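PDB 5HMQ: 3-dehydroshikimate dehydratase from Pseudomonas putida, which catalyses the divalent-metal-dependent dehydration of 3-dehydroshikimate to protocatechuate, a shared intermediate in the breakdown of quinate and shikimate. Local coordinates for residues G134-A139 / I165-H170; I59-P64 / F191-D196; Q149-V154 / D183-K188; H170-K175 / M220-F225. All blocks are in the same frame, centred on the assembly; numbering follows the deposited sequence.

In the fold
The four contacts illustrate how a TIM barrel places a metal at the C-terminal ends of its strands and packs helices and loops around it. Contacts 1 and 2, with centres 9 Å apart, meet at the catalytic magnesium: Glu136 and Asp167 come from contact 1 and Gln193 from contact 2, while Glu241 supplies the fourth protein ligand. Contact 3 lies about 12 Å from contact 1, centre to centre, on the outer layer of the barrel. Contact 4 shares His170 with contact 1, from whose centre its own is about 11 Å away, and it touches contact 2 where Asp196 OD1 meets Met220 N at 3.0 Å, probably a hydrogen bond.

Contact 1. Residues G134-A139 / I165-H170; sequences GYEALA and ILDSFH. With MG (magnesium ion), chain K.
The catalytic metal site of the dehydratase domain is built here at the C-terminal ends of two neighbouring parallel strands of a TIM barrel, 132-136 and 162-167, which belong to one beta-alpha-beta unit. The strand segments are joined by Ile165 N donating to Tyr135 O over 3.0 Å; the N-H...O angle is a nearly straight 169°, although the donor sits above the carbonyl plane. Where the next strand-to-strand bond would fall, a water intervenes, accepting from Ala137 N and donating to Ile165 O. Glu136, with CG anti to the backbone N (chi1 175°) and its chain extended, brings OE1 to 2.1 Å from the magnesium, and Asp167 OD2 binds at the same 2.1 Å. The two acceptors, OE1 and OD2, stand 3.1 Å apart, held together by the cation, with carboxylate planes 48° apart. Gln193 and Glu241 complete the protein ligands, and Arg212 also donates to Asp167 OD2. The other oxygen, Asp167 OD1, caps the helix that starts at Ser168, accepting weak bonds from Phe169 N and His170 N, which should hold the carboxylate in place. His170 belongs to the second shell. Leu138 CA lies over one face of its imidazole, 4.0 Å from the centroid, and in the ring plane His170 NE2 pairs at 2.6 Å with the O of a water bound to magnesium.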
loop_
_atom_site.group_PDB
_atom_site.type_symbol
_atom_site.label_atom_id
_atom_site.label_comp_id
_atom_site.label_asym_id
_atom_site.label_seq_id
_atom_site.Cartn_x
_atom_site.Cartn_y
_atom_site.Cartn_z
ATOM N N GLY C 134 26.758 1.183 22.430
ATOM C CA GLY C 134 26.676 2.310 21.523
ATOM C C GLY C 134 25.617 3.298 21.969
ATOM O O GLY C 134 24.436 2.953 22.043
ATOM N N TYR C 135 26.025 4.528 22.271
ATOM C CA TYR C 135 25.150 5.530 22.866
ATOM C C TYR C 135 24.593 6.434 21.771
ATOM O O TYR C 135 25.358 7.064 21.033
ATOM C CB TYR C 135 25.916 6.342 23.912
ATOM C CG TYR C 135 25.067 7.258 24.768
ATOM C CD1 TYR C 135 23.835 6.844 25.261
ATOM C CD2 TYR C 135 25.516 8.527 25.106
ATOM C CE1 TYR C 135 23.065 7.681 26.055
ATOM C CE2 TYR C 135 24.755 9.369 25.896
ATOM C CZ TYR C 135 23.532 8.942 26.369
ATOM O OH TYR C 135 22.779 9.784 27.157
ATOM N N GLU C 136 23.265 6.492 21.669
ATOM C CA GLU C 136 22.573 7.278 20.654
ATOM C C GLU C 136 21.708 8.333 21.327
ATOM O O GLU C 136 20.983 8.030 22.281
ATOM C CB GLU C 136 21.694 6.391 19.766
ATOM C CG GLU C 136 20.853 7.165 18.755
ATOM C CD GLU C 136 19.689 6.356 18.218
ATOM O OE1 GLU C 136 19.572 6.220 16.981
ATOM O OE2 GLU C 136 18.900 5.841 19.038
ATOM N N ALA C 137 21.781 9.564 20.830
ATOM C CA ALA C 137 20.928 10.644 21.309
ATOM C C ALA C 137 19.619 10.644 20.529
ATOM O O ALA C 137 19.623 10.730 19.296
ATOM C CB ALA C 137 21.622 11.997 21.167
ATOM N N LEU C 138 18.506 10.527 21.242
ATOM C CA LEU C 138 17.209 10.798 20.645
ATOM C C LEU C 138 17.002 12.303 20.567
ATOM O O LEU C 138 17.352 13.037 21.494
ATOM C CB LEU C 138 16.091 10.149 21.459
ATOM C CG LEU C 138 16.182 8.631 21.621
ATOM C CD1 LEU C 138 15.062 8.117 22.513
ATOM C CD2 LEU C 138 16.156 7.936 20.269
ATOM N N ALA C 139 16.438 12.766 19.448
ATOM C CA ALA C 139 16.208 14.196 19.267
ATOM C C ALA C 139 15.302 14.783 20.343
ATOM O O ALA C 139 15.306 16.001 20.542
ATOM C CB ALA C 139 15.616 14.467 17.884
ATOM N N ILE C 165 26.895 6.150 18.657
ATOM C CA ILE C 165 26.053 5.729 17.545
ATOM C C ILE C 165 25.411 6.975 16.952
ATOM O O ILE C 165 24.834 7.787 17.684
ATOM C CB ILE C 165 24.985 4.708 17.978
ATOM C CG1 ILE C 165 25.635 3.351 18.267
ATOM C CG2 ILE C 165 23.900 4.578 16.911
ATOM C CD1 ILE C 165 24.647 2.215 18.439
ATOM N N LEU C 166 25.521 7.127 15.634
ATOM C CA LEU C 166 25.018 8.296 14.930
ATOM C C LEU C 166 23.784 7.928 14.117
ATOM O O LEU C 166 23.753 6.887 13.452
ATOM C CB LEU C 166 26.087 8.894 14.011
ATOM C CG LEU C 166 27.365 9.400 14.684
ATOM C CD1 LEU C 166 28.416 9.767 13.647
ATOM C CD2 LEU C 166 27.062 10.588 15.584
ATOM N N ASP C 167 22.781 8.802 14.163
ATOM C CA ASP C 167 21.508 8.609 13.478
ATOM C C ASP C 167 21.204 9.882 12.704
ATOM O O ASP C 167 21.002 10.941 13.309
ATOM C CB ASP C 167 20.393 8.291 14.483
ATOM C CG ASP C 167 19.046 8.027 13.825
ATOM O OD1 ASP C 167 18.614 8.821 12.962
ATOM O OD2 ASP C 167 18.406 7.016 14.185
ATOM N N SER C 168 21.161 9.775 11.373
ATOM C CA SER C 168 21.049 10.968 10.539
ATOM C C SER C 168 19.764 11.739 10.811
ATOM O O SER C 168 19.759 12.973 10.734
ATOM C CB SER C 168 21.138 10.593 9.059
ATOM O OG SER C 168 20.066 9.751 8.676
ATOM N N PHE C 169 18.670 11.051 11.143
ATOM C CA PHE C 169 17.429 11.774 11.401
ATOM C C PHE C 169 17.522 12.585 12.686
ATOM O O PHE C 169 17.145 13.761 12.715
ATOM C CB PHE C 169 16.232 10.824 11.467
ATOM C CG PHE C 169 14.929 11.537 11.711
ATOM C CD1 PHE C 169 14.527 11.865 12.999
ATOM C CD2 PHE C 169 14.125 11.916 10.650
ATOM C CE1 PHE C 169 13.351 12.548 13.219
ATOM C CE2 PHE C 169 12.940 12.591 10.867
ATOM C CZ PHE C 169 12.552 12.904 12.154
ATOM N N HIS C 170 18.005 11.968 13.768
ATOM C CA HIS C 170 18.056 12.665 15.051
ATOM C C HIS C 170 18.932 13.907 14.979
ATOM O O HIS C 170 18.674 14.889 15.684
ATOM C CB HIS C 170 18.557 11.722 16.147
ATOM C CG HIS C 170 17.582 10.646 16.513
ATOM N ND1 HIS C 170 16.298 10.916 16.936
ATOM C CD2 HIS C 170 17.704 9.297 16.523
ATOM C CE1 HIS C 170 15.672 9.781 17.191
ATOM N NE2 HIS C 170 16.503 8.784 16.947
HETATM MG MG MG K . 18.228 5.480 15.607
HETATM O O HOH W 1 23.711 10.245 18.865
HETATM O O HOH W 2 16.610 6.188 16.499
HETATM O O HOH W 3 18.071 3.878 16.840
#

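Contact 2. Residues I59-P64 / F191-D196; sequences ITLFQP and FVQMAD. With MG (magnesium ion), chain K.
Gln193, a ligand of the catalytic magnesium, meets Gln63 tip to tip beside the metal site, with apolar side chains further down the strands. Gln193 OE1 reaches the metal at 2.0 Å; CG is anti to the carbonyl carbon (chi1 -62°) and the chain is extended beyond it. The amide nitrogen faces the other way: Gln193 NE2 lies 3.6 Å from Gln63 NE2, with the amide planes 46° apart. Both nitrogens donate to Glu32 OE1, a shared acceptor that can account for two donors lying so close; Gln63 NE2 also donates to Glu241 OE2, the oxygen not on the metal. The strands concerned, 58-66 and 189-194, are third and seventh of the eight in the TIM barrel, so the contact spans the barrel interior, the segment axes 9.4 Å apart at their closest and inclined at 79°. Deeper inside, Phe191 points toward strand 58-66. Leu61 CD2 rests over one face of the ring in a CH-pi contact, 4.0 Å from the Phe191 centroid. Thr60 meets the rim instead, its CB in the ring plane and its OG1 3.6 Å from Phe191 CE1. Gln193 NE2 also gives a weak bond of 3.2 Å to the O of a magnesium-bound water.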
loop_
_atom_site.group_PDB
_atom_site.type_symbol
_atom_site.label_atom_id
_atom_site.label_comp_id
_atom_site.label_asym_id
_atom_site.label_seq_id
_atom_site.Cartn_x
_atom_site.Cartn_y
_atom_site.Cartn_z
ATOM N N ILE C 59 24.521 -10.389 12.509
ATOM C CA ILE C 59 23.718 -9.551 13.393
ATOM C C ILE C 59 24.648 -8.466 13.922
ATOM O O ILE C 59 25.455 -8.704 14.822
ATOM C CB ILE C 59 23.072 -10.357 14.519
ATOM C CG1 ILE C 59 22.131 -11.413 13.935
ATOM C CG2 ILE C 59 22.311 -9.436 15.462
ATOM C CD1 ILE C 59 21.441 -12.265 14.983
ATOM N N THR C 60 24.541 -7.267 13.352
ATOM C CA THR C 60 25.483 -6.192 13.631
ATOM C C THR C 60 25.091 -5.328 14.823
ATOM O O THR C 60 25.920 -4.537 15.289
ATOM C CB THR C 60 25.641 -5.298 12.395
ATOM O OG1 THR C 60 24.380 -4.696 12.078
ATOM C CG2 THR C 60 26.112 -6.113 11.201
ATOM N N LEU C 61 23.865 -5.458 15.331
ATOM C CA LEU C 61 23.416 -4.619 16.433
ATOM C C LEU C 61 22.139 -5.190 17.029
ATOM O O LEU C 61 21.290 -5.715 16.304
ATOM C CB LEU C 61 23.177 -3.173 15.969
ATOM C CG LEU C 61 22.555 -2.211 16.980
ATOM C CD1 LEU C 61 23.512 -1.912 18.120
ATOM C CD2 LEU C 61 22.108 -0.928 16.299
ATOM N N PHE C 62 22.012 -5.076 18.348
ATOM C CA PHE C 62 20.774 -5.351 19.060
ATOM C C PHE C 62 20.266 -4.041 19.646
ATOM O O PHE C 62 21.041 -3.280 20.233
ATOM C CB PHE C 62 20.987 -6.388 20.167
ATOM C CG PHE C 62 19.775 -6.615 21.027
ATOM C CD1 PHE C 62 18.728 -7.400 20.575
ATOM C CD2 PHE C 62 19.678 -6.034 22.281
ATOM C CE1 PHE C 62 17.610 -7.611 21.360
ATOM C CE2 PHE C 62 18.562 -6.238 23.071
ATOM C CZ PHE C 62 17.526 -7.029 22.608
ATOM N N GLN C 63 18.973 -3.777 19.483
ATOM C CA GLN C 63 18.406 -2.492 19.888
ATOM C C GLN C 63 16.891 -2.590 20.076
ATOM O O GLN C 63 16.251 -3.471 19.502
ATOM C CB GLN C 63 18.748 -1.414 18.849
ATOM C CG GLN C 63 18.146 -1.650 17.471
ATOM C CD GLN C 63 17.273 -0.499 17.005
ATOM O OE1 GLN C 63 16.524 0.081 17.787
ATOM N NE2 GLN C 63 17.372 -0.161 15.724
ATOM N N PRO C 64 16.311 -1.690 20.890
ATOM C CA PRO C 64 16.983 -0.645 21.665
ATOM C C PRO C 64 17.031 -0.927 23.164
ATOM O O PRO C 64 16.349 -1.829 23.650
ATOM C CB PRO C 64 16.118 0.578 21.382
ATOM C CG PRO C 64 14.721 0.000 21.315
ATOM C CD PRO C 64 14.857 -1.445 20.832
ATOM N N PHE C 191 28.526 2.828 15.278
ATOM C CA PHE C 191 27.431 2.457 14.393
ATOM C C PHE C 191 26.835 3.715 13.782
ATOM O O PHE C 191 26.796 4.769 14.421
ATOM C CB PHE C 191 26.351 1.674 15.152
ATOM C CG PHE C 191 25.613 0.683 14.305
ATOM C CD1 PHE C 191 26.132 -0.583 14.092
ATOM C CD2 PHE C 191 24.405 1.014 13.719
ATOM C CE1 PHE C 191 25.456 -1.502 13.316
ATOM C CE2 PHE C 191 23.723 0.100 12.943
ATOM C CZ PHE C 191 24.251 -1.160 12.737
ATOM N N VAL C 192 26.365 3.589 12.544
ATOM C CA VAL C 192 25.765 4.699 11.811
ATOM C C VAL C 192 24.435 4.229 11.241
ATOM O O VAL C 192 24.388 3.239 10.501
ATOM C CB VAL C 192 26.680 5.215 10.686
ATOM C CG1 VAL C 192 25.952 6.258 9.844
ATOM C CG2 VAL C 192 27.962 5.794 11.262
ATOM N N GLN C 193 23.362 4.933 11.588
ATOM C CA GLN C 193 22.028 4.673 11.059
ATOM C C GLN C 193 21.648 5.807 10.119
ATOM O O GLN C 193 21.608 6.970 10.532
ATOM C CB GLN C 193 20.998 4.557 12.181
ATOM C CG GLN C 193 21.227 3.420 13.155
ATOM C CD GLN C 193 20.207 3.425 14.272
ATOM O OE1 GLN C 193 19.773 4.487 14.717
ATOM N NE2 GLN C 193 19.808 2.240 14.724
HETATM N N MSE C 194 21.369 5.471 8.864
HETATM C CA MSE C 194 20.883 6.464 7.916
HETATM C C MSE C 194 19.363 6.424 7.858
HETATM O O MSE C 194 18.768 5.353 7.749
HETATM C CB MSE C 194 21.471 6.229 6.524
HETATM C CG MSE C 194 22.989 6.200 6.480
HETATM SE SE MSE C 194 23.850 7.806 7.181
HETATM C CE MSE C 194 23.130 9.131 5.943
ATOM N N ALA C 195 18.737 7.596 7.943
ATOM C CA ALA C 195 17.287 7.704 7.819
ATOM C C ALA C 195 16.963 9.057 7.210
ATOM O O ALA C 195 17.309 10.092 7.786
ATOM C CB ALA C 195 16.600 7.544 9.176
ATOM N N ASP C 196 16.266 9.050 6.080
ATOM C CA ASP C 196 15.848 10.275 5.420
ATOM C C ASP C 196 14.412 10.609 5.811
ATOM O O ASP C 196 13.694 9.790 6.391
ATOM C CB ASP C 196 15.984 10.130 3.900
ATOM C CG ASP C 196 16.151 11.462 3.195
ATOM O OD1 ASP C 196 16.049 12.507 3.869
ATOM O OD2 ASP C 196 16.390 11.463 1.969
HETATM MG MG MG K . 18.228 5.480 15.607
HETATM O O HOH W 3 18.071 3.878 16.840
HETATM O O HOH W 2 16.610 6.188 16.499
#

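Contact 3. Residues Q149-V154 / D183-K188; sequences QVWNLV and DIPGDK
Ile184 opens the contact by lying over one face of the Trp151 indole, which projects from helix 147-157 with CG anti to the backbone N (chi1 170°). Ile184 CG1 stands 3.8 Å from the centroid of the five-membered ring of Trp151 and only 11° off the normal, a CH-pi contact. The second branch, CG2, lies over the six-membered side, 3.9 Å from Trp151 CE3, and CD1, at the end of the first, extends to Trp151 CB. Pro185 then crosses the indole at about a right angle, bringing CD to 3.5 Å from Trp151 CZ2. The chain turns next, Lys188 N donating to Pro185 O, and so delivers Lys188 CB to within 3.7 Å of Trp151 CZ3. Bends at chi2 and chi3 carry the lysine on toward the helix, where CE approaches Val154 CG1 at 4.3 Å. Here the connecting helix of a beta-alpha-beta unit in the TIM barrel meets the loop that leads into the next strand, 189-194. No hydrogen bond crosses between the two segments. The lysine works in two halves: its methylenes behave as hydrocarbon against tryptophan and valine, while NZ is held by the carbonyl of Leu162, so the charge need not enter the apolar contact.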
loop_
_atom_site.group_PDB
_atom_site.type_symbol
_atom_site.label_atom_id
_atom_site.label_comp_id
_atom_site.label_asym_id
_atom_site.label_seq_id
_atom_site.Cartn_x
_atom_site.Cartn_y
_atom_site.Cartn_z
ATOM N N GLN C 149 26.651 16.209 22.534
ATOM C CA GLN C 149 26.540 15.826 23.939
ATOM C C GLN C 149 26.909 14.362 24.143
ATOM O O GLN C 149 27.518 14.006 25.158
ATOM C CB GLN C 149 25.128 16.096 24.454
ATOM C CG GLN C 149 24.749 17.564 24.499
ATOM C CD GLN C 149 23.257 17.768 24.683
ATOM O OE1 GLN C 149 22.465 17.477 23.788
ATOM N NE2 GLN C 149 22.868 18.271 25.849
ATOM N N VAL C 150 26.532 13.500 23.198
ATOM C CA VAL C 150 26.886 12.085 23.291
ATOM C C VAL C 150 28.399 11.923 23.324
ATOM O O VAL C 150 28.949 11.237 24.192
ATOM C CB VAL C 150 26.260 11.296 22.128
ATOM C CG1 VAL C 150 26.950 9.945 21.970
ATOM C CG2 VAL C 150 24.781 11.106 22.365
ATOM N N TRP C 151 29.093 12.555 22.375
ATOM C CA TRP C 151 30.546 12.443 22.332
ATOM C C TRP C 151 31.183 13.056 23.574
ATOM O O TRP C 151 32.187 12.542 24.079
ATOM C CB TRP C 151 31.092 13.100 21.064
ATOM C CG TRP C 151 32.586 13.245 21.068
ATOM C CD1 TRP C 151 33.297 14.394 20.874
ATOM C CD2 TRP C 151 33.551 12.205 21.279
ATOM N NE1 TRP C 151 34.645 14.133 20.951
ATOM C CE2 TRP C 151 34.827 12.798 21.200
ATOM C CE3 TRP C 151 33.460 10.831 21.528
ATOM C CZ2 TRP C 151 36.002 12.066 21.362
ATOM C CZ3 TRP C 151 34.628 10.105 21.688
ATOM C CH2 TRP C 151 35.882 10.724 21.603
ATOM N N ASN C 152 30.609 14.148 24.083
ATOM C CA ASN C 152 31.116 14.747 25.315
ATOM C C ASN C 152 31.111 13.734 26.453
ATOM O O ASN C 152 32.100 13.593 27.181
ATOM C CB ASN C 152 30.275 15.968 25.693
ATOM C CG ASN C 152 30.829 16.711 26.899
ATOM O OD1 ASN C 152 31.913 16.401 27.393
ATOM N ND2 ASN C 152 30.063 17.667 27.406
ATOM N N LEU C 153 30.000 13.012 26.620
ATOM C CA LEU C 153 29.903 12.045 27.707
ATOM C C LEU C 153 30.738 10.803 27.420
ATOM O O LEU C 153 31.395 10.270 28.322
ATOM C CB LEU C 153 28.441 11.669 27.944
ATOM C CG LEU C 153 27.510 12.816 28.343
ATOM C CD1 LEU C 153 26.066 12.343 28.438
ATOM C CD2 LEU C 153 27.960 13.440 29.654
ATOM N N VAL C 154 30.722 10.323 26.174
ATOM C CA VAL C 154 31.489 9.130 25.826
ATOM C C VAL C 154 32.982 9.393 25.981
ATOM O O VAL C 154 33.733 8.538 26.466
ATOM C CB VAL C 154 31.133 8.664 24.402
ATOM C CG1 VAL C 154 32.094 7.583 23.930
ATOM C CG2 VAL C 154 29.702 8.149 24.359
ATOM N N ASP C 183 35.944 15.546 14.226
ATOM C CA ASP C 183 36.855 15.610 15.363
ATOM C C ASP C 183 36.706 14.422 16.304
ATOM O O ASP C 183 37.456 14.329 17.282
ATOM C CB ASP C 183 36.643 16.906 16.151
ATOM C CG ASP C 183 36.862 18.144 15.308
ATOM O OD1 ASP C 183 37.655 18.078 14.343
ATOM O OD2 ASP C 183 36.248 19.190 15.620
ATOM N N ILE C 184 35.757 13.525 16.046
ATOM C CA ILE C 184 35.592 12.311 16.841
ATOM C C ILE C 184 36.514 11.235 16.281
ATOM O O ILE C 184 36.503 10.987 15.067
ATOM C CB ILE C 184 34.128 11.841 16.842
ATOM C CG1 ILE C 184 33.210 12.951 17.356
ATOM C CG2 ILE C 184 33.969 10.586 17.687
ATOM C CD1 ILE C 184 31.744 12.575 17.352
ATOM N N PRO C 185 37.316 10.572 17.113
ATOM C CA PRO C 185 38.150 9.469 16.615
ATOM C C PRO C 185 37.305 8.389 15.955
ATOM O O PRO C 185 36.280 7.962 16.495
ATOM C CB PRO C 185 38.848 8.953 17.878
ATOM C CG PRO C 185 38.855 10.122 18.809
ATOM C CD PRO C 185 37.578 10.869 18.532
ATOM N N GLY C 186 37.743 7.960 14.769
ATOM C CA GLY C 186 36.984 6.988 14.001
ATOM C C GLY C 186 36.617 5.744 14.783
ATOM O O GLY C 186 35.549 5.163 14.569
ATOM N N ASP C 187 37.489 5.310 15.695
ATOM C CA ASP C 187 37.238 4.086 16.442
ATOM C C ASP C 187 36.267 4.277 17.602
ATOM O O ASP C 187 35.839 3.282 18.197
ATOM C CB ASP C 187 38.557 3.510 16.968
ATOM C CG ASP C 187 39.221 4.410 17.994
ATOM O OD1 ASP C 187 38.985 5.636 17.960
ATOM O OD2 ASP C 187 39.971 3.892 18.846
ATOM N N LYS C 188 35.904 5.516 17.935
ATOM C CA LYS C 188 34.899 5.765 18.962
ATOM C C LYS C 188 33.485 5.848 18.401
ATOM O O LYS C 188 32.530 5.951 19.179
ATOM C CB LYS C 188 35.230 7.048 19.735
ATOM C CG LYS C 188 36.544 6.984 20.505
ATOM C CD LYS C 188 36.669 5.699 21.327
ATOM C CE LYS C 188 35.627 5.625 22.437
ATOM N NZ LYS C 188 35.687 4.336 23.176
#

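Contact 4. Residues H170-K175 / M220-F225; sequences HTLSLK and MDMAGF
Asp221 OD1 is gripped twice: by Gly224 N at 3.2 Å, with an N-H...O angle of 151°, and by Arg273 of helix 252-276 through a salt bridge. The first bond makes Asp221 the N-cap of helix 222-231; the amide comes from above the carboxylate plane, 66° out of it. Asp221 O lies beside Leu172, 3.6 Å from its CD1. Leu172 is the centre of the contact, pushing CD1 into the fork between Met220 and Phe225, 3.9 Å from Met220 CB. Met220, a selenomethionine, runs past the leucine in the opposite direction. Its extended chain carries SE to 4.0 Å from Leu172 CB and leaves CE 3.7 Å from Ser173 N. On the other flank Phe225, with CG anti to its backbone N (chi1 -176°), presents CE1 to Thr171 CB at 3.5 Å. The short helix 168-172, which follows a strand of the TIM barrel, is thus packed against the start of helix 222-231. Helix 168-172 ends in a Schellman motif with Lys175 as the C-prime residue, Gly176 N bonding to Thr171 O and Lys175 N to Leu172 O over 3.0 Å. No hydrogen bond crosses between the segments: Asp221 OD1 is held by Gly224 and Arg273, Ser173 OG by Phe169 O, and the two sides meet through apolar contact among Leu172, the Met220 chain and the Phe225 ring.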
loop_
_atom_site.group_PDB
_atom_site.type_symbol
_atom_site.label_atom_id
_atom_site.label_comp_id
_atom_site.label_asym_id
_atom_site.label_seq_id
_atom_site.Cartn_x
_atom_site.Cartn_y
_atom_site.Cartn_z
ATOM N N HIS C 170 18.005 11.968 13.768
ATOM C CA HIS C 170 18.056 12.665 15.051
ATOM C C HIS C 170 18.932 13.907 14.979
ATOM O O HIS C 170 18.674 14.889 15.684
ATOM C CB HIS C 170 18.557 11.722 16.147
ATOM C CG HIS C 170 17.582 10.646 16.513
ATOM N ND1 HIS C 170 16.298 10.916 16.936
ATOM C CD2 HIS C 170 17.704 9.297 16.523
ATOM C CE1 HIS C 170 15.672 9.781 17.191
ATOM N NE2 HIS C 170 16.503 8.784 16.947
ATOM N N THR C 171 19.963 13.888 14.136
ATOM C CA THR C 171 20.826 15.052 13.989
ATOM C C THR C 171 20.210 16.092 13.057
ATOM O O THR C 171 20.143 17.278 13.398
ATOM C CB THR C 171 22.203 14.623 13.478
ATOM O OG1 THR C 171 22.845 13.808 14.468
ATOM C CG2 THR C 171 23.070 15.843 13.189
ATOM N N LEU C 172 19.760 15.670 11.876
ATOM C CA LEU C 172 19.290 16.621 10.874
ATOM C C LEU C 172 17.878 17.136 11.142
ATOM O O LEU C 172 17.532 18.218 10.654
ATOM C CB LEU C 172 19.362 15.994 9.480
ATOM C CG LEU C 172 20.771 15.639 8.993
ATOM C CD1 LEU C 172 20.745 15.152 7.552
ATOM C CD2 LEU C 172 21.702 16.834 9.138
ATOM N N SER C 173 17.059 16.403 11.905
ATOM C CA SER C 173 15.726 16.906 12.228
ATOM C C SER C 173 15.792 18.130 13.131
ATOM O O SER C 173 14.897 18.980 13.087
ATOM C CB SER C 173 14.887 15.815 12.894
ATOM O OG SER C 173 15.446 15.429 14.138
ATOM N N LEU C 174 16.831 18.231 13.953
ATOM C CA LEU C 174 17.088 19.407 14.766
ATOM C C LEU C 174 17.957 20.430 14.051
ATOM O O LEU C 174 18.427 21.379 14.688
ATOM C CB LEU C 174 17.747 18.995 16.082
ATOM C CG LEU C 174 16.990 17.969 16.924
ATOM C CD1 LEU C 174 17.903 17.380 17.980
ATOM C CD2 LEU C 174 15.787 18.617 17.580
ATOM N N LYS C 175 18.179 20.254 12.747
ATOM C CA LYS C 175 19.064 21.116 11.960
ATOM C C LYS C 175 20.476 21.151 12.537
ATOM O O LYS C 175 21.158 22.176 12.476
ATOM C CB LYS C 175 18.502 22.535 11.829
ATOM C CG LYS C 175 17.214 22.619 11.023
ATOM C CD LYS C 175 16.659 24.034 11.014
ATOM C CE LYS C 175 15.361 24.118 10.226
ATOM N NZ LYS C 175 15.565 23.844 8.775
HETATM N N MSE C 220 16.461 15.466 3.274
HETATM C CA MSE C 220 17.614 15.704 4.135
HETATM C C MSE C 220 18.910 15.441 3.376
HETATM O O MSE C 220 18.930 14.682 2.406
HETATM C CB MSE C 220 17.544 14.830 5.387
HETATM C CG MSE C 220 16.478 15.261 6.377
HETATM SE SE MSE C 220 16.287 14.025 7.872
HETATM C CE MSE C 220 15.183 15.136 9.035
ATOM N N ASP C 221 19.992 16.075 3.823
ATOM C CA ASP C 221 21.287 15.988 3.150
ATOM C C ASP C 221 22.046 14.801 3.732
ATOM O O ASP C 221 22.848 14.936 4.659
ATOM C CB ASP C 221 22.056 17.294 3.308
ATOM C CG ASP C 221 23.363 17.303 2.537
ATOM O OD1 ASP C 221 23.540 16.449 1.646
ATOM O OD2 ASP C 221 24.214 18.171 2.823
HETATM N N MSE C 222 21.788 13.624 3.171
HETATM C CA MSE C 222 22.395 12.377 3.630
HETATM C C MSE C 222 23.905 12.365 3.426
HETATM O O MSE C 222 24.666 12.007 4.328
HETATM C CB MSE C 222 21.773 11.198 2.889
HETATM C CG MSE C 222 20.269 11.114 3.053
HETATM SE SE MSE C 222 19.750 10.129 4.632
HETATM C CE MSE C 222 19.282 11.522 5.849
ATOM N N ALA C 223 24.331 12.750 2.219
ATOM C CA ALA C 223 25.757 12.754 1.906
ATOM C C ALA C 223 26.511 13.736 2.790
ATOM O O ALA C 223 27.650 13.473 3.192
ATOM C CB ALA C 223 25.969 13.086 0.429
ATOM N N GLY C 224 25.886 14.869 3.118
ATOM C CA GLY C 224 26.505 15.823 4.019
ATOM C C GLY C 224 26.608 15.336 5.447
ATOM O O GLY C 224 27.349 15.925 6.241
ATOM N N PHE C 225 25.873 14.282 5.794
ATOM C CA PHE C 225 25.963 13.669 7.112
ATOM C C PHE C 225 26.993 12.548 7.142
ATOM O O PHE C 225 27.739 12.416 8.118
ATOM C CB PHE C 225 24.589 13.138 7.534
ATOM C CG PHE C 225 24.554 12.571 8.925
ATOM C CD1 PHE C 225 24.400 13.401 10.022
ATOM C CD2 PHE C 225 24.656 11.204 9.134
ATOM C CE1 PHE C 225 24.361 12.882 11.301
ATOM C CE2 PHE C 225 24.617 10.678 10.413
ATOM C CZ PHE C 225 24.470 11.519 11.497
#